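Local coordinates for beta-N-acetylhexosaminidase (Beutenbergia cavernae, PDB 5BU9), which probably releases terminal non-reducing N-acetyl-D-hexosamine residues from N-acetyl-beta-D-hexosaminides by hydrolysis, as a glycoside hydrolase of family 3, at residues A77-G82 with L128-V133; D262-T267 with R331-A336. One frame throughout, in Å; residues are numbered along the deposited sequence.

Interaction 1: residues A77-G82 with L128-V133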
loop_
_atom_site.group_PDB
_atom_site.type_symbol
_atom_site.label_atom_id
_atom_site.label_comp_id
_atom_site.label_asym_id
_atom_site.label_seq_id
_atom_site.Cartn_x
_atom_site.Cartn_y
_atom_site.Cartn_z
ATOM N N ALA A 77 3.158 -8.466 -2.208
ATOM C CA ALA A 77 3.069 -7.185 -2.872
ATOM C C ALA A 77 4.418 -6.734 -3.324
ATOM O O ALA A 77 5.431 -7.151 -2.754
ATOM C CB ALA A 77 2.481 -6.131 -1.908
ATOM N N THR A 78 4.447 -5.853 -4.321
ATOM C CA THR A 78 5.660 -5.077 -4.583
ATOM C C THR A 78 5.233 -3.720 -5.151
ATOM O O THR A 78 4.043 -3.467 -5.347
ATOM C CB THR A 78 6.661 -5.807 -5.537
ATOM O OG1 THR A 78 7.870 -5.055 -5.611
ATOM C CG2 THR A 78 6.106 -5.924 -6.931
ATOM N N ASP A 79 6.203 -2.846 -5.371
ATOM C CA ASP A 79 5.981 -1.546 -6.014
ATOM C C ASP A 79 6.243 -1.608 -7.505
ATOM O O ASP A 79 7.392 -1.347 -7.926
ATOM C CB ASP A 79 6.914 -0.465 -5.435
ATOM C CG ASP A 79 6.368 0.196 -4.171
ATOM O OD1 ASP A 79 5.219 -0.094 -3.746
ATOM O OD2 ASP A 79 7.110 1.028 -3.604
ATOM N N GLN A 80 5.216 -1.914 -8.311
ATOM C CA GLN A 80 5.432 -2.013 -9.761
ATOM C C GLN A 80 4.578 -0.948 -10.462
ATOM O O GLN A 80 3.611 -1.266 -11.122
ATOM C CB GLN A 80 5.115 -3.429 -10.277
ATOM C CG GLN A 80 5.713 -3.767 -11.676
ATOM C CD GLN A 80 7.183 -4.223 -11.636
ATOM O OE1 GLN A 80 7.926 -3.839 -10.747
ATOM N NE2 GLN A 80 7.589 -5.064 -12.593
ATOM N N GLU A 81 4.935 0.321 -10.294
ATOM C CA GLU A 81 4.199 1.425 -10.935
ATOM C C GLU A 81 4.633 1.598 -12.370
ATOM O O GLU A 81 3.814 1.895 -13.239
ATOM C CB GLU A 81 4.415 2.765 -10.202
ATOM C CG GLU A 81 3.954 2.808 -8.736
ATOM C CD GLU A 81 4.449 4.054 -8.010
ATOM O OE1 GLU A 81 4.684 5.104 -8.646
ATOM O OE2 GLU A 81 4.648 3.976 -6.790
ATOM N N GLY A 82 5.938 1.422 -12.601
ATOM C CA GLY A 82 6.570 1.826 -13.847
ATOM C C GLY A 82 7.521 3.012 -13.688
ATOM O O GLY A 82 7.448 3.757 -12.695
ATOM N N LEU A 128 -0.310 -8.725 -5.367
ATOM C CA LEU A 128 -0.780 -7.390 -5.036
ATOM C C LEU A 128 0.221 -6.366 -5.536
ATOM O O LEU A 128 1.419 -6.482 -5.259
ATOM C CB LEU A 128 -1.003 -7.239 -3.525
ATOM C CG LEU A 128 -1.648 -5.915 -3.127
ATOM C CD1 LEU A 128 -3.065 -5.799 -3.744
ATOM C CD2 LEU A 128 -1.692 -5.778 -1.610
ATOM N N ASN A 129 -0.265 -5.387 -6.301
ATOM C CA ASN A 129 0.578 -4.270 -6.750
ATOM C C ASN A 129 0.251 -3.015 -5.933
ATOM O O ASN A 129 -0.909 -2.606 -5.857
ATOM C CB ASN A 129 0.373 -4.014 -8.253
ATOM C CG ASN A 129 1.494 -3.178 -8.882
ATOM O OD1 ASN A 129 2.425 -2.762 -8.209
ATOM N ND2 ASN A 129 1.400 -2.938 -10.206
ATOM N N LEU A 130 1.262 -2.404 -5.320
ATOM C CA LEU A 130 1.051 -1.110 -4.660
ATOM C C LEU A 130 1.097 -0.005 -5.731
ATOM O O LEU A 130 2.077 0.753 -5.869
ATOM C CB LEU A 130 2.083 -0.876 -3.532
ATOM C CG LEU A 130 2.237 -2.001 -2.500
ATOM C CD1 LEU A 130 3.067 -1.513 -1.316
ATOM C CD2 LEU A 130 0.886 -2.526 -2.008
ATOM N N ALA A 131 0.002 0.068 -6.480
ATOM C CA ALA A 131 -0.161 0.961 -7.631
ATOM C C ALA A 131 -1.593 0.675 -8.081
ATOM O O ALA A 131 -2.103 -0.372 -7.749
ATOM C CB ALA A 131 0.879 0.647 -8.746
ATOM N N PRO A 132 -2.245 1.569 -8.846
ATOM C CA PRO A 132 -1.732 2.800 -9.443
ATOM C C PRO A 132 -1.767 3.997 -8.498
ATOM O O PRO A 132 -2.593 4.065 -7.597
ATOM C CB PRO A 132 -2.686 3.023 -10.615
ATOM C CG PRO A 132 -4.036 2.504 -10.064
ATOM C CD PRO A 132 -3.671 1.340 -9.184
ATOM N N VAL A 133 -0.866 4.938 -8.737
ATOM C CA VAL A 133 -0.919 6.279 -8.151
ATOM C C VAL A 133 -2.118 7.061 -8.676
ATOM O O VAL A 133 -2.221 7.332 -9.865
ATOM C CB VAL A 133 0.379 7.042 -8.449
ATOM C CG1 VAL A 133 0.237 8.492 -8.116
ATOM C CG2 VAL A 133 1.538 6.431 -7.689
#
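Asn-129 meets Gln-80 through its side-chain amide, which continues the pairing of two parallel barrel strands past their last backbone bridge. The bridges are Ala-77 with Leu-128 and Thr-78 with Asn-129. Their backbone bonds run from Thr-78 N to Leu-128 O (3.2 Å) and from Leu-130 N to Thr-78 O (3.0 Å), the latter almost straight at 174°.

Beyond them the carboxamide of Asn-129 takes over with two more bonds. Its CG lies anti to the backbone N (chi1 -163°), which swings the amide toward Gln-80. Gln-80 N reaches Asn-129 OD1 at 2.9 Å, in the carbonyl plane on a lone pair, while Asn-129 ND2 donates to Gln-80 O, also at 2.9 Å, from above the plane of that carbonyl. Gripped at both ends, the amide is fixed in its rotation. An alanine here would probably leave Gln-80 N and O without these mates and open a gap beside Gln-80 CB.

Apolar contacts lie on the sheet face of Ala-77, whose CB touches Leu-128 CB at 4.0 Å and Leu-130 CD2 at 3.9 Å. Further on, Glu-81 CG rests on Ala-131 CB (3.8 Å), and its carboxylate crosses Val-133 CG2 on the way to salt bridges with Lys-184 and Arg-154.

Asp-79 OD1, which packs against Leu-130 CB, also hydrogen-bonds a glycerol, probably from the crystallisation liquor, which is consistent with a pocket at the C-terminal ends of the barrel strands. Strands 39-43 and 180-186 flank the pair; Phe-41 and Val-182 meet the Ala-77 face, and helix 160-176 packs against Asn-129 with Phe-170 and Met-174.

Interaction 2: residues D262-T267 with R331-A336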
loop_
_atom_site.group_PDB
_atom_site.type_symbol
_atom_site.label_atom_id
_atom_site.label_comp_id
_atom_site.label_asym_id
_atom_site.label_seq_id
_atom_site.Cartn_x
_atom_site.Cartn_y
_atom_site.Cartn_z
ATOM N N ASP A 262 -15.111 0.138 1.499
ATOM C CA ASP A 262 -15.324 -1.040 2.354
ATOM C C ASP A 262 -14.138 -2.014 2.424
ATOM O O ASP A 262 -14.192 -3.009 3.164
ATOM C CB ASP A 262 -16.546 -1.838 1.851
ATOM C CG ASP A 262 -17.857 -1.191 2.222
ATOM O OD1 ASP A 262 -17.877 -0.421 3.214
ATOM O OD2 ASP A 262 -18.869 -1.461 1.528
ATOM N N GLY A 263 -13.104 -1.765 1.618
ATOM C CA GLY A 263 -12.021 -2.720 1.448
ATOM C C GLY A 263 -10.908 -2.486 2.441
ATOM O O GLY A 263 -11.144 -1.995 3.554
ATOM N N VAL A 264 -9.690 -2.818 2.034
ATOM C CA VAL A 264 -8.554 -2.836 2.926
ATOM C C VAL A 264 -7.741 -1.546 2.822
ATOM O O VAL A 264 -7.361 -1.126 1.713
ATOM C CB VAL A 264 -7.694 -4.065 2.627
ATOM C CG1 VAL A 264 -6.352 -3.945 3.292
ATOM C CG2 VAL A 264 -8.439 -5.347 3.044
ATOM N N VAL A 265 -7.513 -0.901 3.968
ATOM C CA VAL A 265 -6.718 0.316 4.050
ATOM C C VAL A 265 -5.279 -0.046 4.442
ATOM O O VAL A 265 -5.055 -0.679 5.474
ATOM C CB VAL A 265 -7.293 1.320 5.065
ATOM C CG1 VAL A 265 -6.318 2.485 5.256
ATOM C CG2 VAL A 265 -8.656 1.813 4.622
ATOM N N VAL A 266 -4.320 0.366 3.621
ATOM C CA VAL A 266 -2.894 0.084 3.826
ATOM C C VAL A 266 -2.188 1.383 4.145
ATOM O O VAL A 266 -2.463 2.390 3.492
ATOM C CB VAL A 266 -2.290 -0.580 2.576
ATOM C CG1 VAL A 266 -0.839 -1.059 2.811
ATOM C CG2 VAL A 266 -3.177 -1.722 2.169
ATOM N N THR A 267 -1.321 1.401 5.158
ATOM C CA THR A 267 -0.496 2.593 5.385
ATOM C C THR A 267 0.575 2.687 4.315
ATOM O O THR A 267 0.973 1.681 3.706
ATOM C CB THR A 267 0.242 2.618 6.755
ATOM O OG1 THR A 267 1.185 1.539 6.804
ATOM C CG2 THR A 267 -0.725 2.529 7.924
ATOM N N ARG A 331 -10.885 -9.088 9.743
ATOM C CA ARG A 331 -11.981 -9.605 8.927
ATOM C C ARG A 331 -11.912 -9.011 7.512
ATOM O O ARG A 331 -12.182 -9.725 6.562
ATOM C CB ARG A 331 -13.343 -9.304 9.582
ATOM C CG ARG A 331 -14.305 -10.456 9.604
ATOM C CD ARG A 331 -15.587 -10.146 10.412
ATOM N NE ARG A 331 -15.306 -10.087 11.839
ATOM C CZ ARG A 331 -15.464 -9.007 12.589
ATOM N NH1 ARG A 331 -15.935 -7.889 12.035
ATOM N NH2 ARG A 331 -15.175 -9.055 13.898
ATOM N N ARG A 332 -11.552 -7.728 7.364
ATOM C CA ARG A 332 -11.407 -7.141 6.012
ATOM C C ARG A 332 -10.273 -7.785 5.267
ATOM O O ARG A 332 -10.367 -8.035 4.060
ATOM C CB ARG A 332 -11.163 -5.636 6.051
ATOM C CG ARG A 332 -12.319 -4.887 6.722
ATOM C CD ARG A 332 -12.148 -3.393 6.720
ATOM N NE ARG A 332 -13.082 -2.798 7.655
ATOM C CZ ARG A 332 -12.759 -2.279 8.833
ATOM N NH1 ARG A 332 -11.488 -2.219 9.213
ATOM N NH2 ARG A 332 -13.710 -1.775 9.622
ATOM N N VAL A 333 -9.191 -8.040 5.989
ATOM C CA VAL A 333 -8.030 -8.636 5.371
ATOM C C VAL A 333 -8.334 -10.076 4.922
ATOM O O VAL A 333 -8.046 -10.425 3.777
ATOM C CB VAL A 333 -6.837 -8.582 6.293
ATOM C CG1 VAL A 333 -5.664 -9.366 5.671
ATOM C CG2 VAL A 333 -6.454 -7.113 6.560
ATOM N N LEU A 334 -8.965 -10.887 5.780
ATOM C CA LEU A 334 -9.275 -12.253 5.369
ATOM C C LEU A 334 -10.269 -12.257 4.208
ATOM O O LEU A 334 -10.147 -13.054 3.276
ATOM C CB LEU A 334 -9.813 -13.075 6.540
ATOM C CG LEU A 334 -8.808 -13.191 7.682
ATOM C CD1 LEU A 334 -9.454 -13.826 8.887
ATOM C CD2 LEU A 334 -7.609 -13.994 7.257
ATOM N N ALA A 335 -11.248 -11.364 4.245
ATOM C CA ALA A 335 -12.214 -11.281 3.146
ATOM C C ALA A 335 -11.547 -10.869 1.829
ATOM O O ALA A 335 -11.935 -11.339 0.773
ATOM C CB ALA A 335 -13.313 -10.318 3.484
ATOM N N ALA A 336 -10.545 -9.988 1.883
ATOM C CA ALA A 336 -9.835 -9.632 0.659
ATOM C C ALA A 336 -9.021 -10.836 0.170
ATOM O O ALA A 336 -8.717 -10.943 -1.000
ATOM C CB ALA A 336 -8.932 -8.426 0.883
#
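Val-264 directs one methyl, CG2, at the last turns of helix 320-336, joining a strand of the parallel TIM-type barrel to the helix that ends the fold. Strand 264-267 and helix segment 331-336 approach to 8.8 Å between axes at 108°, so the helix runs across the strand instead of lying antiparallel along it. It meets the strand's first residue, and Val-265 to Thr-267 make no contact with it, which places the helix at the N-terminal end of the strand.

The packing is mostly apolar. Val-264 has CG2 anti to its own carbonyl carbon and CG1 anti to its backbone N (chi1 166°), an arrangement that sends CG2 to the helix. Val-264 CG2 sits 3.8 Å from Ala-336 CB and 4.0 Å from Val-333 CA, with Arg-332 CB 4.1 Å away. One methyl thus touches three residues on one side of the helix. Phe-227 of the adjoining strand meets both Val-264 and Ala-336, and Ile-295 meets both Val-264 and Val-333, extending this small core.

Polar groups make no hydrogen bond across the contact. The extended chain of Arg-332 passes the loop before the strand, Arg-332 CD lying 3.6 Å from Gly-263 O. Its guanidinium ends in a salt bridge to Asp-294, whose other carboxylate oxygen accepts Val-265 N, linking arginine and strand indirectly. Gly-263 O itself is bound by Arg-256.

The shortest approach, 3.5 Å, is between Val-264 CG2 and Arg-332 O, a carbonyl already bonded to Ala-336 N within the helix.

From the N terminus, interaction 1 comes first. Strand 75-82 leads through helices 99-102 and 107-123 and returns at strand 128-129, a loop of 45 residues that pairs two parallel neighbours as a beta-alpha-beta crossover. Interaction 2 opens later, at strand 264-267, and spans 63 residues, including strand 296-298 and helices 281-291 and 305-318, before helix 320-336 comes back. The two loops follow in series, neither nesting nor crossing. Both reach the same curled sheet, with centres about 17 Å apart and nearest atoms about 5 Å apart, not touching. One joins strand to strand; the other ties the C-terminal helix to the barrel.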